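Local structure of cysteine-rich repeat secretory protein 15 (Arabidopsis thaliana, 6GRF) at residues D86-I91 against Y96-Q101; G116-S121 against P176-A181; K130-E133 against D137-K140. The protein probably modulates cell-to-cell trafficking through plasmodesmata as a plant membrane protein whose ectodomain carries two cysteine-rich DUF26 (Gnk2-homologous) domains. All coordinates share one frame; numbering follows the deposited sequence.

Contact 1: D86-I91 against Y96-Q101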
ATOM      1  N   ASP A  86       6.139   3.147 -14.690  1.00 40.62           N
ATOM      2  CA  ASP A  86       5.725   4.062 -15.730  1.00 43.53           C
ATOM      3  C   ASP A  86       4.711   5.060 -15.162  1.00 42.82           C
ATOM      4  O   ASP A  86       4.836   6.249 -15.357  1.00 43.54           O
ATOM      5  CB  ASP A  86       5.165   3.304 -16.930  1.00 47.20           C
ATOM      6  CG  ASP A  86       6.226   2.493 -17.653  1.00 50.15           C
ATOM      7  OD1 ASP A  86       7.298   3.074 -17.953  1.00 52.17           O
ATOM      8  OD2 ASP A  86       5.981   1.286 -17.905  1.00 51.71           O
ATOM      9  N   GLN A  87       3.707   4.568 -14.441  1.00 41.47           N
ATOM     10  CA  GLN A  87       2.635   5.441 -13.960  1.00 41.78           C
ATOM     11  C   GLN A  87       3.175   6.477 -12.961  1.00 39.21           C
ATOM     12  O   GLN A  87       2.764   7.629 -13.006  1.00 39.59           O
ATOM     13  CB  GLN A  87       1.505   4.610 -13.342  1.00 42.02           C
ATOM     14  CG  GLN A  87       0.401   5.439 -12.691  1.00 43.62           C
ATOM     15  CD  GLN A  87      -0.561   6.100 -13.650  1.00 47.11           C
ATOM     16  OE1 GLN A  87      -0.514   5.908 -14.866  1.00 49.87           O
ATOM     17  NE2 GLN A  87      -1.469   6.889 -13.100  1.00 48.63           N
ATOM     18  N   ILE A  88       4.053   6.060 -12.041  1.00 36.59           N
ATOM     19  CA  ILE A  88       4.459   6.937 -10.941  1.00 35.95           C
ATOM     20  C   ILE A  88       5.238   8.128 -11.517  1.00 38.15           C
ATOM     21  O   ILE A  88       5.113   9.256 -11.023  1.00 39.05           O
ATOM     22  CB  ILE A  88       5.242   6.195  -9.838  1.00 33.37           C
ATOM     23  CG1 ILE A  88       5.171   6.954  -8.511  1.00 33.08           C
ATOM     24  CG2 ILE A  88       6.689   5.931 -10.236  1.00 33.11           C
ATOM     25  CD1 ILE A  88       5.793   6.226  -7.339  1.00 31.22           C
ATOM     26  N   THR A  89       6.011   7.870 -12.581  1.00 39.71           N
ATOM     27  CA  THR A  89       6.730   8.916 -13.335  1.00 42.85           C
ATOM     28  C   THR A  89       5.719   9.863 -13.993  1.00 45.67           C
ATOM     29  O   THR A  89       5.925  11.065 -13.997  1.00 47.33           O
ATOM     30  CB  THR A  89       7.683   8.286 -14.362  1.00 43.70           C
ATOM     31  OG1 THR A  89       8.665   7.534 -13.648  1.00 41.12           O
ATOM     32  CG2 THR A  89       8.361   9.301 -15.255  1.00 47.15           C
ATOM     33  N   LEU A  90       4.633   9.293 -14.531  1.00 46.75           N
ATOM     34  CA  LEU A  90       3.589  10.021 -15.260  1.00 50.55           C
ATOM     35  C   LEU A  90       2.845  10.997 -14.333  1.00 51.41           C
ATOM     36  O   LEU A  90       2.690  12.163 -14.680  1.00 54.22           O
ATOM     37  CB  LEU A  90       2.616   9.015 -15.892  1.00 51.23           C
ATOM     38  CG  LEU A  90       1.734   9.548 -17.024  1.00 54.92           C
ATOM     39  CD1 LEU A  90       1.379   8.442 -18.016  1.00 55.99           C
ATOM     40  CD2 LEU A  90       0.467  10.202 -16.486  1.00 55.79           C
ATOM     41  N   ILE A  91       2.351  10.520 -13.183  1.00 50.05           N
ATOM     42  CA  ILE A  91       1.515  11.378 -12.310  1.00 51.66           C
ATOM     43  C   ILE A  91       2.386  12.241 -11.390  1.00 51.58           C
ATOM     44  O   ILE A  91       1.887  13.213 -10.854  1.00 53.71           O
ATOM     45  CB  ILE A  91       0.469  10.583 -11.499  1.00 50.72           C
ATOM     46  CG1 ILE A  91       1.108   9.571 -10.544  1.00 48.23           C
ATOM     47  CG2 ILE A  91      -0.546   9.931 -12.425  1.00 51.88           C
ATOM     48  CD1 ILE A  91       0.183   9.119  -9.434  1.00 48.14           C
ATOM     49  N   TYR A  96      10.483  14.638  -5.315  1.00 41.03           N
ATOM     50  CA  TYR A  96      11.494  14.051  -4.437  1.00 40.10           C
ATOM     51  C   TYR A  96      10.929  12.809  -3.747  1.00 38.09           C
ATOM     52  O   TYR A  96      11.675  11.939  -3.344  1.00 37.34           O
ATOM     53  CB  TYR A  96      11.968  15.060  -3.386  1.00 41.24           C
ATOM     54  CG  TYR A  96      13.096  15.955  -3.837  1.00 42.89           C
ATOM     55  CD1 TYR A  96      12.930  17.325  -3.951  1.00 44.36           C
ATOM     56  CD2 TYR A  96      14.333  15.426  -4.167  1.00 42.91           C
ATOM     57  CE1 TYR A  96      13.962  18.148  -4.365  1.00 45.57           C
ATOM     58  CE2 TYR A  96      15.377  16.233  -4.583  1.00 44.12           C
ATOM     59  CZ  TYR A  96      15.190  17.600  -4.682  1.00 45.67           C
ATOM     60  OH  TYR A  96      16.213  18.397  -5.099  1.00 47.16           O
ATOM     61  N   GLY A  97       9.602  12.772  -3.588  1.00 37.71           N
ATOM     62  CA  GLY A  97       8.899  11.662  -2.983  1.00 36.39           C
ATOM     63  C   GLY A  97       7.598  11.376  -3.712  1.00 36.14           C
ATOM     64  O   GLY A  97       6.949  12.297  -4.232  1.00 37.26           O
ATOM     65  N   ALA A  98       7.232  10.093  -3.770  1.00 34.63           N
ATOM     66  CA  ALA A  98       6.040   9.653  -4.474  1.00 34.90           C
ATOM     67  C   ALA A  98       5.629   8.271  -3.971  1.00 34.11           C
ATOM     68  O   ALA A  98       6.470   7.454  -3.573  1.00 33.89           O
ATOM     69  CB  ALA A  98       6.281   9.620  -5.963  1.00 35.60           C
ATOM     70  N   SER A  99       4.322   8.025  -3.997  1.00 33.97           N
ATOM     71  CA  SER A  99       3.796   6.696  -3.755  1.00 32.93           C
ATOM     72  C   SER A  99       2.622   6.443  -4.708  1.00 32.71           C
ATOM     73  O   SER A  99       1.958   7.378  -5.168  1.00 33.04           O
ATOM     74  CB  SER A  99       3.417   6.522  -2.316  1.00 32.81           C
ATOM     75  OG  SER A  99       2.364   7.402  -1.980  1.00 35.03           O
ATOM     76  N   LEU A 100       2.413   5.163  -5.016  1.00 31.99           N
ATOM     77  CA  LEU A 100       1.417   4.735  -5.966  1.00 32.40           C
ATOM     78  C   LEU A 100       0.901   3.355  -5.570  1.00 30.95           C
ATOM     79  O   LEU A 100       1.679   2.415  -5.441  1.00 29.75           O
ATOM     80  CB  LEU A 100       2.036   4.670  -7.360  1.00 33.41           C
ATOM     81  CG  LEU A 100       1.122   4.055  -8.413  1.00 34.96           C
ATOM     82  CD1 LEU A 100      -0.055   4.975  -8.699  1.00 36.28           C
ATOM     83  CD2 LEU A 100       1.894   3.749  -9.684  1.00 36.36           C
ATOM     84  N   GLN A 101      -0.424   3.250  -5.451  1.00 30.89           N
ATOM     85  CA  GLN A 101      -1.090   2.017  -5.133  1.00 30.01           C
ATOM     86  C   GLN A 101      -1.998   1.652  -6.312  1.00 31.11           C
ATOM     87  O   GLN A 101      -2.943   2.383  -6.640  1.00 30.87           O
ATOM     88  CB  GLN A 101      -1.844   2.186  -3.815  1.00 29.74           C
ATOM     89  CG  GLN A 101      -2.615   0.948  -3.378  1.00 29.35           C
ATOM     90  CD  GLN A 101      -1.751  -0.120  -2.761  1.00 28.95           C
ATOM     91  OE1 GLN A 101      -1.672  -1.234  -3.272  1.00 30.42           O
ATOM     92  NE2 GLN A 101      -1.125   0.192  -1.639  1.00 28.01           N
TER
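I88 and L100 meet because both side chains start away from their own backbone N: CG1 of I88 at chi1 -158° and CG of L100 at chi1 172°. The extended second torsion of the isoleucine carries CD1 out to the strand. This is helix-on-sheet packing inside the first DUF26 (Gnk2-homologous) domain. The C-terminal end of helix 74-91 lies on strand 98-102 of the five-stranded antiparallel sheet. The two short axes come within 8.7 Å, and their directions differ by 127°. The chain leaves the helix at I91 and returns as the strand after a short loop.

The contact is apolar, with no hydrogen bond across it. I88 and L100 run past each other in opposite directions, with I88 CG1 4.0 Å from L100 CB. Further out, I88 CD1 sits against the methyl of A98, at 3.7 Å from A98 CB. A98 and L100 both point at the helix, while S99 between them points away from it. I88 also touches L107 of the neighbouring strand 105-110, so it spans two strands of the sheet.

The two methyls of L100 share out the helix residues. CD1 faces I91, at 4.2 Å from I91 CD1, and also nears Q87, while CD2 packs against Q87 and I88. The aliphatic part of Q87 crosses L100 at about a right angle. Q87 and L100 also share F8 of strand 8-13 as a neighbour. At the crossing, L100 CD2 lies 3.8 Å from both Q87 CB and Q87 CG.

Contact 2: G116-S121 against P176-A181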
ATOM      1  N   GLY A 116      11.365   0.610   7.416  1.00 34.37           N
ATOM      2  CA  GLY A 116      11.327  -0.159   8.662  1.00 35.74           C
ATOM      3  C   GLY A 116      10.616   0.548   9.805  1.00 37.13           C
ATOM      4  O   GLY A 116      10.334  -0.080  10.821  1.00 38.29           O
ATOM      5  N   LYS A 117      10.333   1.850   9.663  1.00 38.76           N
ATOM      6  CA  LYS A 117       9.800   2.647  10.774  1.00 40.32           C
ATOM      7  C   LYS A 117       8.275   2.582  10.747  1.00 38.75           C
ATOM      8  O   LYS A 117       7.672   2.702   9.683  1.00 37.53           O
ATOM      9  CB  LYS A 117      10.246   4.108  10.699  1.00 42.43           C
ATOM     10  CG  LYS A 117      11.723   4.381  10.972  1.00 45.62           C
ATOM     11  CD  LYS A 117      12.104   5.816  10.636  1.00 47.55           C
ATOM     12  CE  LYS A 117      13.478   6.223  11.124  1.00 51.30           C
ATOM     13  NZ  LYS A 117      14.549   5.530  10.372  1.00 51.88           N
ATOM     14  N   PRO A 118       7.615   2.431  11.917  1.00 38.42           N
ATOM     15  CA  PRO A 118       6.155   2.409  11.976  1.00 38.31           C
ATOM     16  C   PRO A 118       5.587   3.758  11.517  1.00 38.97           C
ATOM     17  O   PRO A 118       6.173   4.810  11.804  1.00 41.10           O
ATOM     18  CB  PRO A 118       5.783   2.148  13.444  1.00 38.39           C
ATOM     19  CG  PRO A 118       7.081   2.198  14.225  1.00 39.70           C
ATOM     20  CD  PRO A 118       8.233   2.321  13.244  1.00 39.49           C
ATOM     21  N   ASP A 119       4.475   3.700  10.783  1.00 37.36           N
ATOM     22  CA  ASP A 119       3.783   4.867  10.272  1.00 37.57           C
ATOM     23  C   ASP A 119       2.337   4.468   9.942  1.00 36.76           C
ATOM     24  O   ASP A 119       2.071   3.729   8.971  1.00 34.75           O
ATOM     25  CB  ASP A 119       4.505   5.436   9.052  1.00 37.97           C
ATOM     26  CG  ASP A 119       3.931   6.751   8.562  1.00 39.13           C
ATOM     27  OD1 ASP A 119       2.876   7.154   9.090  1.00 40.82           O
ATOM     28  OD2 ASP A 119       4.555   7.371   7.679  1.00 39.74           O
ATOM     29  N   THR A 120       1.401   4.974  10.748  1.00 36.64           N
ATOM     30  CA  THR A 120       0.003   4.599  10.634  1.00 36.42           C
ATOM     31  C   THR A 120      -0.825   5.755  10.059  1.00 36.78           C
ATOM     32  O   THR A 120      -2.034   5.730  10.169  1.00 36.86           O
ATOM     33  CB  THR A 120      -0.546   4.182  12.002  1.00 36.89           C
ATOM     34  OG1 THR A 120      -0.568   5.334  12.843  1.00 38.02           O
ATOM     35  CG2 THR A 120       0.276   3.102  12.668  1.00 37.18           C
ATOM     36  N   SER A 121      -0.185   6.767   9.459  1.00 37.14           N
ATOM     37  CA  SER A 121      -0.943   7.900   8.943  1.00 37.97           C
ATOM     38  C   SER A 121      -1.833   7.413   7.800  1.00 36.82           C
ATOM     39  O   SER A 121      -1.473   6.497   7.083  1.00 35.83           O
ATOM     40  CB  SER A 121      -0.070   9.060   8.525  1.00 38.80           C
ATOM     41  OG  SER A 121       1.177   8.614   8.039  1.00 38.52           O
ATOM     42  N   PRO A 176       6.675  -7.920  12.773  1.00 34.48           N
ATOM     43  CA  PRO A 176       5.386  -8.468  13.198  1.00 33.99           C
ATOM     44  C   PRO A 176       4.577  -7.582  14.158  1.00 33.93           C
ATOM     45  O   PRO A 176       3.377  -7.397  13.964  1.00 33.42           O
ATOM     46  CB  PRO A 176       5.777  -9.759  13.930  1.00 35.22           C
ATOM     47  CG  PRO A 176       7.052 -10.190  13.249  1.00 36.07           C
ATOM     48  CD  PRO A 176       7.766  -8.900  12.905  1.00 35.58           C
ATOM     49  N   SER A 177       5.229  -7.086  15.210  1.00 34.59           N
ATOM     50  CA  SER A 177       4.586  -6.232  16.202  0.60 35.30           C
ATOM     51  C   SER A 177       4.025  -4.978  15.521  1.00 33.93           C
ATOM     52  O   SER A 177       2.891  -4.555  15.794  1.00 33.06           O
ATOM     53  CB  SER A 177       5.553  -5.868  17.294  0.60 37.60           C
ATOM     54  OG  SER A 177       6.208  -7.027  17.785  0.60 39.63           O
ATOM     55  N   ASP A 178       4.833  -4.388  14.629  1.00 32.87           N
ATOM     56  CA  ASP A 178       4.466  -3.152  13.953  1.00 32.26           C
ATOM     57  C   ASP A 178       3.352  -3.412  12.929  1.00 30.18           C
ATOM     58  O   ASP A 178       2.516  -2.572  12.728  1.00 28.90           O
ATOM     59  CB  ASP A 178       5.684  -2.474  13.320  1.00 32.71           C
ATOM     60  CG  ASP A 178       6.591  -1.761  14.315  1.00 34.64           C
ATOM     61  OD1 ASP A 178       6.114  -1.400  15.423  1.00 35.53           O
ATOM     62  OD2 ASP A 178       7.768  -1.542  13.963  1.00 35.48           O
ATOM     63  N   CYS A 179       3.378  -4.569  12.267  1.00 30.46           N
ATOM     64  CA  CYS A 179       2.317  -4.974  11.355  1.00 30.72           C
ATOM     65  C   CYS A 179       0.980  -5.065  12.111  1.00 30.27           C
ATOM     66  O   CYS A 179      -0.010  -4.495  11.659  1.00 29.45           O
ATOM     67  CB  CYS A 179       2.656  -6.290  10.664  1.00 31.70           C
ATOM     68  SG  CYS A 179       1.280  -6.982   9.711  1.00 33.01           S
ATOM     69  N   THR A 180       0.984  -5.715  13.284  1.00 30.72           N
ATOM     70  CA  THR A 180      -0.227  -5.853  14.129  1.00 31.08           C
ATOM     71  C   THR A 180      -0.797  -4.464  14.468  1.00 31.18           C
ATOM     72  O   THR A 180      -1.986  -4.234  14.331  1.00 29.55           O
ATOM     73  CB  THR A 180       0.061  -6.671  15.399  1.00 31.98           C
ATOM     74  OG1 THR A 180       0.506  -7.958  14.981  1.00 32.38           O
ATOM     75  CG2 THR A 180      -1.131  -6.839  16.317  1.00 32.26           C
ATOM     76  N   ALA A 181       0.074  -3.545  14.911  1.00 32.20           N
ATOM     77  CA  ALA A 181      -0.310  -2.179  15.307  1.00 32.49           C
ATOM     78  C   ALA A 181      -0.839  -1.396  14.096  1.00 31.92           C
ATOM     79  O   ALA A 181      -1.804  -0.646  14.220  1.00 32.30           O
ATOM     80  CB  ALA A 181       0.873  -1.482  15.947  1.00 34.17           C
TER
HETATM   81  O   HOH W   1       8.868  -2.180  11.699  1.00 28.62           O
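P118 and D178 make the direct contact. CB, CG and CD of P118 lie alongside the carboxylate of D178, with CG nearest. P118 CG is 3.8 Å from D178 OD2 and 3.9 Å from D178 OD1. D178 CG stands anti to its own carbonyl carbon (chi1 -76°), which carries the carboxylate from helix 176-193 toward the loop 116-121.

No direct hydrogen bond joins the two segments. One water does so instead. It donates to G116 O at 2.7 Å and to D178 OD2 at 2.6 Å.

Further out, each side is held by its own bonds. G116 N bonds to D173 OD2, and K117 O accepts from Q206 NE2. Beyond P118 the loop turns at D119, whose OD1 accepts from S121 N at 3.1 Å in an Asx turn. On the helix, D178 N bonds to S175 OG, just ahead of the first turn. C179, the next residue, is joined to C170 by a disulfide that ties the helix start to strand 164-170.

The contact thus joins the loop between strands 105-110 and 122-127 to the start of helix 176-193. Its polar part runs through one water, which links two acceptors that could not bond each other directly, while P118 adds a van der Waals contact.

Contact 3: K130-E133 against D137-K140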
ATOM      1  N   LYS A 130     -23.322   2.819  -0.828  1.00 52.95           N
ATOM      2  CA  LYS A 130     -24.396   1.991  -0.247  1.00 53.60           C
ATOM      3  C   LYS A 130     -24.063   1.633   1.211  1.00 51.15           C
ATOM      4  O   LYS A 130     -22.988   1.088   1.514  1.00 47.98           O
ATOM      5  CB  LYS A 130     -24.619   0.716  -1.070  1.00 54.87           C
ATOM      6  CG  LYS A 130     -25.901   0.691  -1.893  1.00 59.08           C
ATOM      7  CD  LYS A 130     -25.963   1.716  -3.021  1.00 61.54           C
ATOM      8  CE  LYS A 130     -27.319   1.739  -3.695  1.00 64.79           C
ATOM      9  NZ  LYS A 130     -27.364   2.683  -4.838  1.00 67.62           N
ATOM     10  N   SER A 131     -25.010   1.951   2.101  1.00 51.08           N
ATOM     11  CA  SER A 131     -24.964   1.626   3.519  1.00 49.66           C
ATOM     12  C   SER A 131     -25.921   0.468   3.819  1.00 48.78           C
ATOM     13  O   SER A 131     -26.967   0.344   3.195  1.00 49.42           O
ATOM     14  CB  SER A 131     -25.316   2.822   4.357  1.00 51.14           C
ATOM     15  OG  SER A 131     -24.227   3.724   4.418  1.00 51.55           O
ATOM     16  N   VAL A 132     -25.528  -0.367   4.783  1.00 46.65           N
ATOM     17  CA  VAL A 132     -26.371  -1.383   5.372  1.00 46.90           C
ATOM     18  C   VAL A 132     -27.077  -0.742   6.574  1.00 48.22           C
ATOM     19  O   VAL A 132     -26.461  -0.009   7.357  1.00 47.53           O
ATOM     20  CB  VAL A 132     -25.562  -2.633   5.781  1.00 44.91           C
ATOM     21  CG1 VAL A 132     -26.458  -3.755   6.276  1.00 44.88           C
ATOM     22  CG2 VAL A 132     -24.681  -3.141   4.656  1.00 44.06           C
ATOM     23  N   GLU A 133     -28.382  -1.001   6.684  1.00 50.06           N
ATOM     24  CA  GLU A 133     -29.181  -0.547   7.792  1.00 51.70           C
ATOM     25  C   GLU A 133     -30.086  -1.715   8.210  1.00 50.97           C
ATOM     26  O   GLU A 133     -30.412  -2.578   7.385  1.00 49.78           O
ATOM     27  CB  GLU A 133     -29.936   0.727   7.396  1.00 55.53           C
ATOM     28  CG  GLU A 133     -30.083   1.729   8.539  1.00 58.23           C
ATOM     29  CD  GLU A 133     -30.772   3.050   8.205  1.00 62.11           C
ATOM     30  OE1 GLU A 133     -32.017   3.146   8.381  1.00 63.26           O
ATOM     31  OE2 GLU A 133     -30.054   4.002   7.804  1.00 63.90           O
ATOM     32  N   ASP A 137     -26.615  -8.489  12.002  1.00 38.55           N
ATOM     33  CA  ASP A 137     -25.831  -9.660  11.653  1.00 37.84           C
ATOM     34  C   ASP A 137     -24.663  -9.268  10.733  1.00 36.12           C
ATOM     35  O   ASP A 137     -23.556  -9.769  10.891  1.00 34.10           O
ATOM     36  CB  ASP A 137     -26.700 -10.738  11.004  1.00 40.05           C
ATOM     37  CG  ASP A 137     -25.932 -12.019  10.729  1.00 41.06           C
ATOM     38  OD1 ASP A 137     -25.472 -12.651  11.710  1.00 41.35           O
ATOM     39  OD2 ASP A 137     -25.754 -12.346   9.534  1.00 43.37           O
ATOM     40  N   PHE A 138     -24.926  -8.390   9.760  1.00 35.94           N
ATOM     41  CA  PHE A 138     -23.895  -7.903   8.866  1.00 35.26           C
ATOM     42  C   PHE A 138     -22.736  -7.294   9.664  1.00 34.84           C
ATOM     43  O   PHE A 138     -21.573  -7.547   9.367  1.00 33.78           O
ATOM     44  CB  PHE A 138     -24.446  -6.847   7.908  1.00 36.13           C
ATOM     45  CG  PHE A 138     -23.386  -6.301   6.994  1.00 35.47           C
ATOM     46  CD1 PHE A 138     -22.917  -7.056   5.929  1.00 35.09           C
ATOM     47  CD2 PHE A 138     -22.810  -5.061   7.236  1.00 35.51           C
ATOM     48  CE1 PHE A 138     -21.927  -6.559   5.096  1.00 34.46           C
ATOM     49  CE2 PHE A 138     -21.812  -4.572   6.404  1.00 34.51           C
ATOM     50  CZ  PHE A 138     -21.370  -5.327   5.344  1.00 33.86           C
ATOM     51  N   PHE A 139     -23.070  -6.482  10.671  1.00 35.63           N
ATOM     52  CA  PHE A 139     -22.080  -5.733  11.426  1.00 35.74           C
ATOM     53  C   PHE A 139     -21.309  -6.664  12.370  1.00 35.11           C
ATOM     54  O   PHE A 139     -20.127  -6.467  12.588  1.00 33.03           O
ATOM     55  CB  PHE A 139     -22.743  -4.527  12.095  1.00 37.39           C
ATOM     56  CG  PHE A 139     -23.103  -3.472  11.081  1.00 38.60           C
ATOM     57  CD1 PHE A 139     -22.118  -2.874  10.309  1.00 38.89           C
ATOM     58  CD2 PHE A 139     -24.421  -3.133  10.841  1.00 40.77           C
ATOM     59  CE1 PHE A 139     -22.441  -1.934   9.344  1.00 39.90           C
ATOM     60  CE2 PHE A 139     -24.746  -2.197   9.871  1.00 42.12           C
ATOM     61  CZ  PHE A 139     -23.756  -1.597   9.127  1.00 41.60           C
ATOM     62  N   LYS A 140     -21.969  -7.690  12.902  1.00 35.56           N
ATOM     63  CA  LYS A 140     -21.291  -8.643  13.745  1.00 35.96           C
ATOM     64  C   LYS A 140     -20.288  -9.452  12.902  1.00 34.22           C
ATOM     65  O   LYS A 140     -19.189  -9.761  13.365  1.00 33.16           O
ATOM     66  CB  LYS A 140     -22.288  -9.560  14.460  1.00 38.42           C
ATOM     67  CG  LYS A 140     -21.643 -10.444  15.521  1.00 40.50           C
ATOM     68  CD  LYS A 140     -22.615 -11.242  16.382  1.00 43.88           C
ATOM     69  CE  LYS A 140     -22.083 -11.551  17.773  1.00 45.80           C
ATOM     70  NZ  LYS A 140     -20.647 -11.939  17.766  1.00 45.58           N
TER
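V132 meets F138 through a CH-pi contact. Its CG2 methyl lies over one face of the phenyl ring, 3.8 Å from the centroid of F138 and 20° off the ring normal. The methyl is displaced toward the rim, so its nearest ring atoms are on the CD2-CE2 side; V132 CG2 to F138 CE2 is 3.7 Å. The side chains run obliquely to one another. F138 starts anti to its backbone N (chi1 178°), and this carries its ring from helix 136-149 to the valine.

Apolar contacts widen this patch. The second methyl of V132, CG1, touches F138 near its root, at 4.0 Å from F138 CB. The branch point is shared between the two aromatics: V132 CB is 3.9 Å from F139 CZ and also lies close to F138 CD2. F138 in turn puts its CD2 over one face of F139, so the two neighbouring rings touch each other as well as the valine.

The polar backbone joins in at the far end of F139. V132 O lies at the edge of that ring and in its plane, 3.6 Å from F139 CZ. This is a contact with the ring edge rather than its face.

The contact lies where the loop after strand 122-127 runs into helix 136-149 in the second DUF26 domain. V132 also touches V198, and its backbone is hydrogen-bonded to S196. The ring of F138 meets Y216. Loop and helix thus meet the residues leading into strand 199-204 and the chain just after strand 207-213.

The three contacts are separate places in a tandem of two DUF26 domains. Contact 1 belongs to the first domain. Contacts 2 and 3 belong to the second. Contact 3 falls within the chain span between the two segments of contact 2, yet their centres are 29 Å apart and their nearest atoms about 18 Å apart. Contacts 1 and 2 come nearest, at about 10 Å between closest atoms. Contact 1 and contact 3 are the most distant pair, with centres 36 Å apart. Contact 1 lies on the opposite side of the chain's centre from the other two. Their chemistry differs: aliphatic, water-bridged and aromatic in turn.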